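Local coordinates for protein PHOX (Pseudomonas fluorescens, PDB 4A9V) that catalyses phosphotransfer as an alkaline phosphatase, working with a complex iron-calcium cofactor carried on a beta-propeller, at residues V34-G39 with S120-Q125; V62-N67 with S571-I576; K80-M85 with S137-R142; N509-A514 with L545-Q550. One frame throughout, in Å; residues are numbered along the deposited sequence. Where two conformers were deposited one is given.

The four contacts lie on three four-stranded antiparallel sheets of the propeller. Strand 30-37 sits beside strand 572-578, itself beside strand 544-550, so the start of the chain completes the sheet built from its end, as propeller rings usually close. Contacts 1 and 2, with centres about 6 Å apart, join this closing sheet to the next, strands 68-76 to 130-144, and to the loop leading into it. Contact 3, about 9 Å centre to centre from contact 1, lies within that second sheet. Contact 4, about 23 Å centre to centre from contact 3, joins the closing sheet to strand 510-514 of the third. In sequence, contacts 3 and 4 fall inside the loop closed by contact 2.

Contact 1 (V34-G39 with S120-Q125); sequences VLISWG and SVIEVQ
Leu35 lies across Val124 at about a right angle and straddles one methyl group: CD1 of Leu35 is 4.0 Å from CG1 of Val124, and CD2 of Leu35 is 4.1 Å from the same carbon. The CD2 methyl of Leu35 also reaches CD1 of Ile122, at 4.2 Å. Ile36 meets the same isoleucine methyl tip to tip, with Ile36 CG2 4.2 Å from Ile122 CD1. Ile122 gets there because its CG1 branch stands between the backbone N and the carbonyl carbon (chi1 65°) and then runs on extended.

The backbone explains why two consecutive residues, Leu35 and Ile36, both point at strand 118-127. They sit opposite Val573 in a classic beta bulge, and both bond to its backbone. The two strand segments run roughly antiparallel, 156° between their directions, but their axes stay 9.9 Å apart, which is the spacing of sheets packed face to face.

Glu123 and Gln125 point to the other face of strand 118-127. There Gln125 NE2 gives a 2.7 Å hydrogen bond to Glu123 OE2, coming in from above the carboxylate plane; the same oxygen makes a salt bridge with Arg82 NE.

Branched aliphatic side chains alone do the touching here, so the closing sheet of the propeller leans on its neighbour by shape and burial of methyl groups, without any directional bond between these strands.

Contact 2 (V62-N67 with S571-I576); sequences VQFGDN and SSVMAI
Phe64 lays the far end of its ring against Val573: CZ of Phe64 is 4.1 Å from CG2 of Val573, the two side chains crossing at about a right angle and the methyl approaching the ring obliquely. The benzyl group gets there by turning away from the backbone N, with chi1 at -164°.

The remainder of the contact is polar and centres on Ser571. Its OG lies 3.0 Å from Asn67 OD1; that oxygen is hydrogen-bonded to Asn93 ND2, and the serine OG to the backbone N of His551. Beside it a water bridges the two segments, donating to Asp66 OD1 at 2.6 Å and accepting from Ser571 N at 2.8 Å. Asp66 OD1 takes a second bond, from Asn67 N at 2.8 Å, which arrives 36° out of the carboxylate plane; OD2 of Asp66 is bonded to Thr92 OG1. With an alanine here the water would probably lose its anchor on this loop, and Asn67 N and Thr92 would be left without their carboxylate partner.

The side chain of Asn67 ends about 9 Å from the bound mu-oxo-diiron, and its backbone is bonded to Glu90 of that cofactor's pocket. The loop itself runs from helix 57-60 into strand 68-76, packed by Phe64 on Ile36 of strand 30-37, while Val573 of strand 572-578 rests on Met71 of strand 68-76.

Contact 3 (K80-M85 with S137-R142); sequences KNRALM and SRYNRR
Ser137 OG, in the turn that presents Tyr139 to Arg82 and Leu84, is held twice: it accepts from Tyr139 N at 3.1 Å, nearly straight at 163°, and is hydrogen-bonded to Glu123 OE1. The first of these bonds makes an ST turn. It is nested in a type I beta turn from Ser137 to Asn140, closed by Asn140 N on Ser137 O.

Fixed in this way, Tyr139 swings CG beside its own backbone N (chi1 -67°) and faces strand 82-89. Leu84 supplies the main packing, crossing the tyrosine at about a right angle: CD2 of Leu84 is 3.7 Å from CB of Tyr139, and CD1 of Leu84 is 3.9 Å from CD1 of the ring. Further out, Arg82 brings NH2 to the ring edge, 4.0 Å from CE2 of Tyr139, with the guanidinium and ring planes 63° apart; this holds for one of two modelled conformers and is less certain than the Leu84 packing. Against one face of the tyrosine, toward its rim, rests Arg138 CG, 3.6 Å above the plane. Replacing Tyr139 by an alanine would probably open a gap beside the Leu84 methyls.

Glu123 of the intervening strand 118-127 ties both sides together, since its OE2 makes a salt bridge with Arg82 NE while OE1 holds Ser137. Across the two segments the chemistry is thus leucine-tyrosine packing, with the charge supplied by the strand between; the nearby arginine is likely to favour the charged form of Glu123, whose carboxylate then steadies turn and arginine together.

Contact 4 (N509-A514 with L545-Q550); sequences NQMLCA and LFVGIQ
Met511 extends straight out of its strand, CG opposite the backbone N (chi1 -178°) and the chain still stretched at chi2, and bends only at chi3 (66°), which sets its terminal methyl against Leu545. This is packing between neighbouring sheets of the beta-propeller: strand 510-514 of one sheet faces strand 544-550 of the closing sheet, with the CA atoms of Met511 and Val547 9.2 Å apart.

Leu545 answers in kind. Its own extended side chain, with CG also turned away from the backbone N, meets the methionine tip to tip. Val547 behaves differently: it and Met511 slide past each other in opposite directions, and its CG2 lies 4.2 Å from Met511 SD, so the sulfur is used here as an apolar surface.

All three residues are buried, and other strands close around them. Phe524 and Leu492 pack on Met511 from its own sheet, Phe538 touches Leu545, and Val547 is met by Val533 and by Met525. One long side chain thereby reaches from one sheet to the next, and at its end the CE methyl of Met511 sits 3.9 Å from both CD1 and CD2 of Leu545, facing the fork of the leucine.

Contact 1 (V34-G39 with S120-Q125)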
loop_
_atom_site.group_PDB
_atom_site.type_symbol
_atom_site.label_atom_id
_atom_site.label_comp_id
_atom_site.label_asym_id
_atom_site.label_seq_id
_atom_site.Cartn_x
_atom_site.Cartn_y
_atom_site.Cartn_z
ATOM N N VAL A 34 6.190 20.950 2.856
ATOM C CA VAL A 34 6.175 19.803 3.754
ATOM C C VAL A 34 5.025 19.930 4.740
ATOM O O VAL A 34 4.943 20.906 5.483
ATOM C CB VAL A 34 7.492 19.690 4.538
ATOM C CG1 VAL A 34 7.394 18.587 5.575
ATOM C CG2 VAL A 34 8.661 19.443 3.594
ATOM N N LEU A 35 4.142 18.941 4.743
ATOM C CA LEU A 35 3.081 18.881 5.742
ATOM C C LEU A 35 3.608 18.361 7.078
ATOM O O LEU A 35 3.380 18.958 8.133
ATOM C CB LEU A 35 1.928 18.002 5.250
ATOM C CG LEU A 35 0.727 17.916 6.198
ATOM C CD1 LEU A 35 -0.067 19.214 6.207
ATOM C CD2 LEU A 35 -0.165 16.736 5.848
ATOM N N ILE A 36 4.317 17.239 7.026
ATOM C CA ILE A 36 4.831 16.587 8.228
ATOM C C ILE A 36 5.916 15.604 7.804
ATOM O O ILE A 36 5.898 15.110 6.675
ATOM C CB ILE A 36 3.704 15.866 9.019
ATOM C CG1 ILE A 36 4.201 15.366 10.381
ATOM C CG2 ILE A 36 3.064 14.752 8.202
ATOM C CD1 ILE A 36 3.073 15.130 11.367
ATOM N N SER A 37 6.898 15.396 8.676
ATOM C CA SER A 37 8.003 14.478 8.418
ATOM C C SER A 37 8.141 13.468 9.558
ATOM O O SER A 37 7.803 13.750 10.710
ATOM C CB SER A 37 9.326 15.243 8.292
ATOM O OG SER A 37 9.312 16.168 7.221
ATOM N N TRP A 38 8.763 12.339 9.237
ATOM C CA TRP A 38 9.222 11.379 10.229
ATOM C C TRP A 38 9.831 12.083 11.412
ATOM O O TRP A 38 10.713 12.933 11.255
ATOM C CB TRP A 38 10.238 10.429 9.601
ATOM C CG TRP A 38 11.002 9.632 10.605
ATOM C CD1 TRP A 38 10.507 8.886 11.668
ATOM C CD2 TRP A 38 12.447 9.562 10.720
ATOM N NE1 TRP A 38 11.534 8.369 12.411
ATOM C CE2 TRP A 38 12.726 8.744 11.885
ATOM C CE3 TRP A 38 13.497 10.050 9.966
ATOM C CZ2 TRP A 38 14.021 8.467 12.285
ATOM C CZ3 TRP A 38 14.794 9.787 10.387
ATOM C CH2 TRP A 38 15.052 9.018 11.521
ATOM N N GLY A 39 9.358 11.747 12.609
ATOM C CA GLY A 39 9.947 12.250 13.841
ATOM C C GLY A 39 9.215 13.423 14.472
ATOM O O GLY A 39 9.513 13.785 15.609
ATOM N N SER A 120 -0.003 6.767 11.696
ATOM C CA SER A 120 -0.080 8.063 12.367
ATOM C C SER A 120 -1.382 8.740 11.953
ATOM O O SER A 120 -1.610 8.971 10.768
ATOM C CB SER A 120 1.093 8.939 11.931
ATOM O OG SER A 120 2.331 8.365 12.273
ATOM N N VAL A 121 -2.256 9.003 12.923
ATOM C CA VAL A 121 -3.454 9.802 12.688
ATOM C C VAL A 121 -3.163 11.233 13.114
ATOM O O VAL A 121 -2.642 11.459 14.209
ATOM C CB VAL A 121 -4.661 9.273 13.491
ATOM C CG1 VAL A 121 -5.906 10.100 13.196
ATOM C CG2 VAL A 121 -4.908 7.805 13.191
ATOM N N ILE A 122 -3.408 12.173 12.204
ATOM C CA ILE A 122 -3.149 13.583 12.469
ATOM C C ILE A 122 -4.336 14.443 12.073
ATOM O O ILE A 122 -5.072 14.115 11.146
ATOM C CB ILE A 122 -1.883 14.084 11.744
ATOM C CG1 ILE A 122 -2.052 14.055 10.220
ATOM C CG2 ILE A 122 -0.663 13.288 12.190
ATOM C CD1 ILE A 122 -0.888 14.682 9.477
ATOM N N GLU A 123 -4.509 15.560 12.771
ATOM C CA GLU A 123 -5.406 16.611 12.330
ATOM C C GLU A 123 -4.661 17.608 11.463
ATOM O O GLU A 123 -3.536 18.009 11.780
ATOM C CB GLU A 123 -6.032 17.324 13.529
ATOM C CG GLU A 123 -6.972 18.439 13.095
ATOM C CD GLU A 123 -7.663 19.170 14.224
ATOM O OE1 GLU A 123 -7.843 18.584 15.308
ATOM O OE2 GLU A 123 -8.176 20.274 13.953
ATOM N N VAL A 124 -5.325 18.041 10.393
ATOM C CA VAL A 124 -4.871 19.175 9.609
ATOM C C VAL A 124 -5.963 20.238 9.578
ATOM O O VAL A 124 -7.156 19.935 9.662
ATOM C CB VAL A 124 -4.464 18.753 8.178
ATOM C CG1 VAL A 124 -3.247 17.849 8.237
ATOM C CG2 VAL A 124 -5.603 18.059 7.451
ATOM N N GLN A 125 -5.546 21.492 9.497
ATOM C CA GLN A 125 -6.468 22.616 9.471
ATOM C C GLN A 125 -6.025 23.560 8.372
ATOM O O GLN A 125 -4.829 23.761 8.152
ATOM C CB GLN A 125 -6.459 23.356 10.811
ATOM C CG GLN A 125 -7.392 22.781 11.866
ATOM C CD GLN A 125 -7.347 23.557 13.172
ATOM O OE1 GLN A 125 -6.805 24.663 13.230
ATOM N NE2 GLN A 125 -7.800 22.925 14.252
#

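Contact 2 (V62-N67 with S571-I576)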
loop_
_atom_site.group_PDB
_atom_site.type_symbol
_atom_site.label_atom_id
_atom_site.label_comp_id
_atom_site.label_asym_id
_atom_site.label_seq_id
_atom_site.Cartn_x
_atom_site.Cartn_y
_atom_site.Cartn_z
ATOM N N VAL A 62 5.426 8.493 20.229
ATOM C CA VAL A 62 4.578 9.687 20.212
ATOM C C VAL A 62 5.016 10.684 19.133
ATOM O O VAL A 62 4.634 11.854 19.159
ATOM C CB VAL A 62 4.513 10.388 21.595
ATOM C CG1 VAL A 62 3.820 9.488 22.606
ATOM C CG2 VAL A 62 5.894 10.799 22.083
ATOM N N GLN A 63 5.766 10.185 18.154
ATOM C CA GLN A 63 6.212 10.973 17.008
ATOM C C GLN A 63 5.708 10.327 15.725
ATOM O O GLN A 63 5.519 9.115 15.657
ATOM C CB GLN A 63 7.745 11.040 16.966
ATOM C CG GLN A 63 8.342 11.894 18.073
ATOM C CD GLN A 63 9.819 11.632 18.300
ATOM O OE1 GLN A 63 10.343 10.546 18.004
ATOM N NE2 GLN A 63 10.485 12.597 18.912
ATOM N N PHE A 64 5.491 11.153 14.709
ATOM C CA PHE A 64 5.167 10.664 13.381
ATOM C C PHE A 64 6.145 9.550 13.002
ATOM O O PHE A 64 7.353 9.673 13.195
ATOM C CB PHE A 64 5.243 11.814 12.374
ATOM C CG PHE A 64 4.579 11.520 11.061
ATOM C CD1 PHE A 64 3.197 11.505 10.962
ATOM C CD2 PHE A 64 5.332 11.338 9.918
ATOM C CE1 PHE A 64 2.580 11.291 9.749
ATOM C CE2 PHE A 64 4.722 11.118 8.696
ATOM C CZ PHE A 64 3.342 11.087 8.613
ATOM N N GLY A 65 5.606 8.456 12.476
ATOM C CA GLY A 65 6.410 7.285 12.173
ATOM C C GLY A 65 7.268 7.485 10.944
ATOM O O GLY A 65 7.283 8.555 10.325
ATOM N N ASP A 66 8.034 6.448 10.622
ATOM C CA ASP A 66 8.998 6.495 9.531
ATOM C C ASP A 66 8.356 6.004 8.230
ATOM O O ASP A 66 7.249 5.463 8.220
ATOM C CB ASP A 66 10.224 5.650 9.902
ATOM C CG ASP A 66 11.513 6.131 9.240
ATOM O OD1 ASP A 66 11.448 6.998 8.338
ATOM O OD2 ASP A 66 12.586 5.600 9.611
ATOM N N ASN A 67 9.047 6.247 7.125
ATOM C CA ASN A 67 8.675 5.733 5.817
ATOM C C ASN A 67 7.168 5.773 5.566
ATOM O O ASN A 67 6.544 4.763 5.239
ATOM C CB ASN A 67 9.295 4.355 5.583
ATOM C CG ASN A 67 10.801 4.434 5.400
ATOM O OD1 ASN A 67 11.349 5.510 5.157
ATOM N ND2 ASN A 67 11.479 3.301 5.508
ATOM N N SER A 571 11.536 11.017 5.514
ATOM C CA SER A 571 10.278 10.750 4.823
ATOM C C SER A 571 9.265 11.809 5.214
ATOM O O SER A 571 9.161 12.179 6.390
ATOM C CB SER A 571 9.741 9.370 5.206
ATOM O OG SER A 571 10.579 8.334 4.729
ATOM N N SER A 572 8.537 12.305 4.223
ATOM C CA SER A 572 7.633 13.421 4.430
ATOM C C SER A 572 6.365 13.250 3.622
ATOM O O SER A 572 6.375 12.641 2.548
ATOM C CB SER A 572 8.306 14.731 4.027
ATOM O OG SER A 572 9.479 14.968 4.785
ATOM N N VAL A 573 5.281 13.823 4.136
ATOM C CA VAL A 573 4.078 14.051 3.366
ATOM C C VAL A 573 4.126 15.481 2.860
ATOM O O VAL A 573 4.338 16.421 3.641
ATOM C CB VAL A 573 2.817 13.818 4.228
ATOM C CG1 VAL A 573 1.552 14.114 3.439
ATOM C CG2 VAL A 573 2.791 12.393 4.757
ATOM N N MET A 574 3.942 15.634 1.554
ATOM C CA MET A 574 3.973 16.929 0.889
ATOM C C MET A 574 2.562 17.370 0.545
ATOM O O MET A 574 1.714 16.550 0.209
ATOM C CB MET A 574 4.787 16.842 -0.407
ATOM C CG MET A 574 6.157 16.208 -0.246
ATOM S SD MET A 574 7.228 17.067 0.925
ATOM C CE MET A 574 7.441 18.645 0.107
ATOM N N ALA A 575 2.351 18.680 0.569
ATOM C CA ALA A 575 1.142 19.304 0.056
ATOM C C ALA A 575 1.456 20.025 -1.250
ATOM O O ALA A 575 2.334 20.894 -1.289
ATOM C CB ALA A 575 0.594 20.294 1.073
ATOM N N ILE A 576 0.799 19.606 -2.328
ATOM C CA ILE A 576 0.984 20.181 -3.650
ATOM C C ILE A 576 -0.234 21.040 -3.984
ATOM O O ILE A 576 -1.375 20.588 -3.869
ATOM C CB ILE A 576 1.107 19.075 -4.719
ATOM C CG1 ILE A 576 2.132 18.001 -4.323
ATOM C CG2 ILE A 576 1.370 19.681 -6.087
ATOM C CD1 ILE A 576 3.526 18.499 -4.033
HETATM O O HOH W 1 12.554 8.606 6.600
#

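Contact 3 (K80-M85 with S137-R142)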
loop_
_atom_site.group_PDB
_atom_site.type_symbol
_atom_site.label_atom_id
_atom_site.label_comp_id
_atom_site.label_asym_id
_atom_site.label_seq_id
_atom_site.Cartn_x
_atom_site.Cartn_y
_atom_site.Cartn_z
ATOM N N LYS A 80 -15.393 22.680 7.594
ATOM C CA LYS A 80 -14.846 22.671 6.236
ATOM C C LYS A 80 -13.338 22.913 6.254
ATOM O O LYS A 80 -12.629 22.616 5.294
ATOM C CB LYS A 80 -15.537 23.760 5.404
ATOM C CG LYS A 80 -14.985 23.927 3.999
ATOM C CD LYS A 80 -15.825 24.891 3.173
ATOM C CE LYS A 80 -15.206 25.137 1.805
ATOM N NZ LYS A 80 -16.022 26.059 0.967
ATOM N N ASN A 81 -12.864 23.505 7.338
ATOM C CA ASN A 81 -11.447 23.852 7.466
ATOM C C ASN A 81 -10.659 22.934 8.391
ATOM O O ASN A 81 -9.544 23.255 8.785
ATOM C CB ASN A 81 -11.289 25.307 7.898
ATOM C CG ASN A 81 -11.646 26.277 6.798
ATOM O OD1 ASN A 81 -11.528 25.964 5.619
ATOM N ND2 ASN A 81 -12.093 27.456 7.178
ATOM N N ARG A 82 -11.217 21.758 8.656
ATOM C CA ARG A 82 -10.539 20.727 9.449
ATOM C C ARG A 82 -10.640 19.407 8.694
ATOM O O ARG A 82 -11.618 19.160 7.990
ATOM C CB ARG A 82 -11.185 20.555 10.836
ATOM C CG ARG A 82 -11.075 21.742 11.785
ATOM C CD ARG A 82 -11.785 21.463 13.108
ATOM N NE ARG A 82 -10.991 20.613 13.991
ATOM C CZ ARG A 82 -11.404 20.172 15.172
ATOM N NH1 ARG A 82 -12.605 20.510 15.621
ATOM N NH2 ARG A 82 -10.637 19.349 15.880
ATOM N N ALA A 83 -9.672 18.522 8.919
ATOM C CA ALA A 83 -9.732 17.159 8.387
ATOM C C ALA A 83 -8.821 16.295 9.237
ATOM O O ALA A 83 -7.934 16.804 9.925
ATOM C CB ALA A 83 -9.295 17.121 6.931
ATOM N N LEU A 84 -9.041 14.987 9.200
ATOM C CA LEU A 84 -8.080 14.045 9.747
ATOM C C LEU A 84 -7.405 13.316 8.600
ATOM O O LEU A 84 -8.026 13.022 7.589
ATOM C CB LEU A 84 -8.748 13.027 10.681
ATOM C CG LEU A 84 -9.531 13.602 11.862
ATOM C CD1 LEU A 84 -9.992 12.455 12.745
ATOM C CD2 LEU A 84 -8.692 14.591 12.661
ATOM N N MET A 85 -6.134 12.987 8.783
ATOM C CA MET A 85 -5.441 12.097 7.870
ATOM C C MET A 85 -4.918 10.906 8.649
ATOM O O MET A 85 -4.392 11.065 9.746
ATOM C CB MET A 85 -4.286 12.834 7.194
ATOM C CG MET A 85 -4.762 13.955 6.303
ATOM S SD MET A 85 -3.450 14.871 5.465
ATOM C CE MET A 85 -2.906 13.681 4.242
ATOM N N SER A 137 -3.645 18.208 18.733
ATOM C CA SER A 137 -5.041 17.826 18.529
ATOM C C SER A 137 -5.365 16.586 19.347
ATOM O O SER A 137 -4.585 15.630 19.373
ATOM C CB SER A 137 -5.298 17.539 17.057
ATOM O OG SER A 137 -6.573 16.944 16.885
ATOM N N ARG A 138 -6.591 16.522 19.854
ATOM C CA ARG A 138 -7.043 15.347 20.583
ATOM C C ARG A 138 -7.170 14.112 19.686
ATOM O O ARG A 138 -7.200 12.989 20.181
ATOM C CB ARG A 138 -8.372 15.633 21.281
ATOM C CG ARG A 138 -9.578 15.604 20.362
ATOM C CD ARG A 138 -10.889 15.636 21.144
ATOM N NE ARG A 138 -11.123 14.405 21.898
ATOM C CZ ARG A 138 -11.913 13.411 21.491
ATOM N NH1 ARG A 138 -12.714 13.584 20.444
ATOM N NH2 ARG A 138 -12.042 12.320 22.235
ATOM N N TYR A 139 -7.184 14.316 18.370
ATOM C CA TYR A 139 -7.294 13.207 17.427
ATOM C C TYR A 139 -5.939 12.607 17.056
ATOM O O TYR A 139 -5.878 11.543 16.454
ATOM C CB TYR A 139 -8.038 13.662 16.176
ATOM C CG TYR A 139 -9.487 13.997 16.444
ATOM C CD1 TYR A 139 -10.424 12.990 16.599
ATOM C CD2 TYR A 139 -9.886 15.304 16.683
ATOM C CE1 TYR A 139 -11.736 13.281 16.911
ATOM C CE2 TYR A 139 -11.187 15.600 17.053
ATOM C CZ TYR A 139 -12.111 14.585 17.148
ATOM O OH TYR A 139 -13.411 14.860 17.508
ATOM N N ASN A 140 -4.854 13.322 17.322
ATOM C CA ASN A 140 -3.543 12.831 16.916
ATOM C C ASN A 140 -3.228 11.547 17.666
ATOM O O ASN A 140 -3.424 11.469 18.879
ATOM C CB ASN A 140 -2.455 13.863 17.195
ATOM C CG ASN A 140 -2.561 15.090 16.312
ATOM O OD1 ASN A 140 -3.341 15.136 15.351
ATOM N ND2 ASN A 140 -1.728 16.079 16.605
ATOM N N ARG A 141 -2.646 10.573 16.975
ATOM C CA ARG A 141 -2.449 9.269 17.577
ATOM C C ARG A 141 -1.396 8.495 16.816
ATOM O O ARG A 141 -1.390 8.496 15.589
ATOM C CB ARG A 141 -3.774 8.508 17.543
ATOM C CG ARG A 141 -3.740 7.187 18.257
ATOM C CD ARG A 141 -5.060 6.464 18.114
ATOM N NE ARG A 141 -5.024 5.225 18.863
ATOM C CZ ARG A 141 -6.054 4.414 19.028
ATOM N NH1 ARG A 141 -7.165 4.599 18.323
ATOM N NH2 ARG A 141 -5.928 3.371 19.839
ATOM N N ARG A 142 -0.567 7.762 17.549
ATOM C CA ARG A 142 0.226 6.676 16.977
ATOM C C ARG A 142 -0.398 5.329 17.308
ATOM O O ARG A 142 -0.662 5.021 18.469
ATOM C CB ARG A 142 1.667 6.710 17.481
ATOM C CG ARG A 142 2.526 7.816 16.896
ATOM C CD ARG A 142 2.553 7.835 15.374
ATOM N NE ARG A 142 2.714 6.518 14.764
ATOM C CZ ARG A 142 3.796 5.760 14.900
ATOM N NH1 ARG A 142 4.913 6.266 15.400
ATOM N NH2 ARG A 142 3.773 4.485 14.534
#

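Contact 4 (N509-A514 with L545-Q550)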
loop_
_atom_site.group_PDB
_atom_site.type_symbol
_atom_site.label_atom_id
_atom_site.label_comp_id
_atom_site.label_asym_id
_atom_site.label_seq_id
_atom_site.Cartn_x
_atom_site.Cartn_y
_atom_site.Cartn_z
ATOM N N ASN A 509 12.164 8.560 -9.025
ATOM C CA ASN A 509 10.762 8.192 -8.921
ATOM C C ASN A 509 9.858 9.411 -8.975
ATOM O O ASN A 509 10.293 10.551 -8.783
ATOM C CB ASN A 509 10.526 7.366 -7.658
ATOM C CG ASN A 509 10.889 5.918 -7.860
ATOM O OD1 ASN A 509 10.437 5.298 -8.823
ATOM N ND2 ASN A 509 11.733 5.378 -6.989
ATOM N N GLN A 510 8.611 9.173 -9.345
ATOM C CA GLN A 510 7.804 10.216 -9.938
ATOM C C GLN A 510 6.321 9.924 -9.828
ATOM O O GLN A 510 5.906 8.843 -9.385
ATOM C CB GLN A 510 8.210 10.376 -11.386
ATOM C CG GLN A 510 8.031 9.120 -12.202
ATOM C CD GLN A 510 8.731 9.204 -13.545
ATOM O OE1 GLN A 510 8.101 9.489 -14.574
ATOM N NE2 GLN A 510 10.029 8.926 -13.549
ATOM N N MET A 511 5.531 10.934 -10.154
ATOM C CA MET A 511 4.094 10.795 -10.238
ATOM C C MET A 511 3.644 11.302 -11.592
ATOM O O MET A 511 4.100 12.349 -12.059
ATOM C CB MET A 511 3.403 11.565 -9.103
ATOM C CG MET A 511 1.881 11.431 -9.099
ATOM S SD MET A 511 1.110 11.893 -7.534
ATOM C CE MET A 511 1.475 13.641 -7.488
ATOM N N LEU A 512 2.735 10.555 -12.206
ATOM C CA LEU A 512 2.177 10.889 -13.503
ATOM C C LEU A 512 0.658 10.959 -13.401
ATOM O O LEU A 512 0.069 10.572 -12.391
ATOM C CB LEU A 512 2.595 9.847 -14.557
ATOM C CG LEU A 512 4.104 9.561 -14.619
ATOM C CD1 LEU A 512 4.476 8.290 -13.868
ATOM C CD2 LEU A 512 4.603 9.501 -16.060
ATOM N N CYS A 513 0.042 11.519 -14.429
ATOM C CA CYS A 513 -1.397 11.643 -14.486
ATOM C C CYS A 513 -1.879 11.128 -15.830
ATOM O O CYS A 513 -1.282 11.420 -16.863
ATOM C CB CYS A 513 -1.799 13.108 -14.312
ATOM S SG CYS A 513 -3.554 13.358 -13.957
ATOM N N ALA A 514 -2.974 10.377 -15.808
ATOM C CA ALA A 514 -3.480 9.705 -16.994
ATOM C C ALA A 514 -4.961 9.996 -17.210
ATOM O O ALA A 514 -5.732 10.153 -16.251
ATOM C CB ALA A 514 -3.257 8.206 -16.888
ATOM N N LEU A 545 -3.256 18.389 -3.264
ATOM C CA LEU A 545 -2.918 16.985 -3.439
ATOM C C LEU A 545 -1.810 16.661 -2.452
ATOM O O LEU A 545 -0.759 17.305 -2.468
ATOM C CB LEU A 545 -2.455 16.743 -4.892
ATOM C CG LEU A 545 -2.196 15.298 -5.356
ATOM C CD1 LEU A 545 -2.032 15.248 -6.872
ATOM C CD2 LEU A 545 -0.973 14.691 -4.690
ATOM N N PHE A 546 -2.088 15.749 -1.524
ATOM C CA PHE A 546 -1.092 15.289 -0.563
ATOM C C PHE A 546 -0.423 14.027 -1.101
ATOM O O PHE A 546 -1.106 13.115 -1.566
ATOM C CB PHE A 546 -1.756 14.986 0.786
ATOM C CG PHE A 546 -2.475 16.163 1.387
ATOM C CD1 PHE A 546 -1.785 17.097 2.138
ATOM C CD2 PHE A 546 -3.849 16.323 1.228
ATOM C CE1 PHE A 546 -2.447 18.152 2.738
ATOM C CE2 PHE A 546 -4.509 17.380 1.825
ATOM C CZ PHE A 546 -3.808 18.303 2.569
ATOM N N VAL A 547 0.907 13.992 -1.070
ATOM C CA VAL A 547 1.647 12.868 -1.629
ATOM C C VAL A 547 2.852 12.579 -0.737
ATOM O O VAL A 547 3.469 13.495 -0.193
ATOM C CB VAL A 547 2.077 13.142 -3.093
ATOM C CG1 VAL A 547 2.988 14.358 -3.193
ATOM C CG2 VAL A 547 2.740 11.916 -3.703
ATOM N N GLY A 548 3.167 11.303 -0.566
ATOM C CA GLY A 548 4.293 10.898 0.259
ATOM C C GLY A 548 5.598 10.749 -0.503
ATOM O O GLY A 548 5.645 10.263 -1.643
ATOM N N ILE A 549 6.670 11.133 0.185
ATOM C CA ILE A 549 8.029 10.890 -0.250
ATOM C C ILE A 549 8.664 9.971 0.787
ATOM O O ILE A 549 8.879 10.360 1.935
ATOM C CB ILE A 549 8.814 12.216 -0.328
ATOM C CG1 ILE A 549 8.164 13.184 -1.328
ATOM C CG2 ILE A 549 10.270 11.949 -0.670
ATOM C CD1 ILE A 549 8.029 12.658 -2.743
ATOM N N GLN A 550 8.831 8.713 0.401
ATOM C CA GLN A 550 9.231 7.662 1.317
ATOM C C GLN A 550 10.712 7.328 1.139
ATOM O O GLN A 550 11.209 7.236 0.018
ATOM C CB GLN A 550 8.369 6.410 1.085
ATOM C CG GLN A 550 8.497 5.361 2.176
ATOM C CD GLN A 550 7.917 4.027 1.770
ATOM O OE1 GLN A 550 8.236 3.501 0.702
ATOM N NE2 GLN A 550 7.091 3.448 2.637
#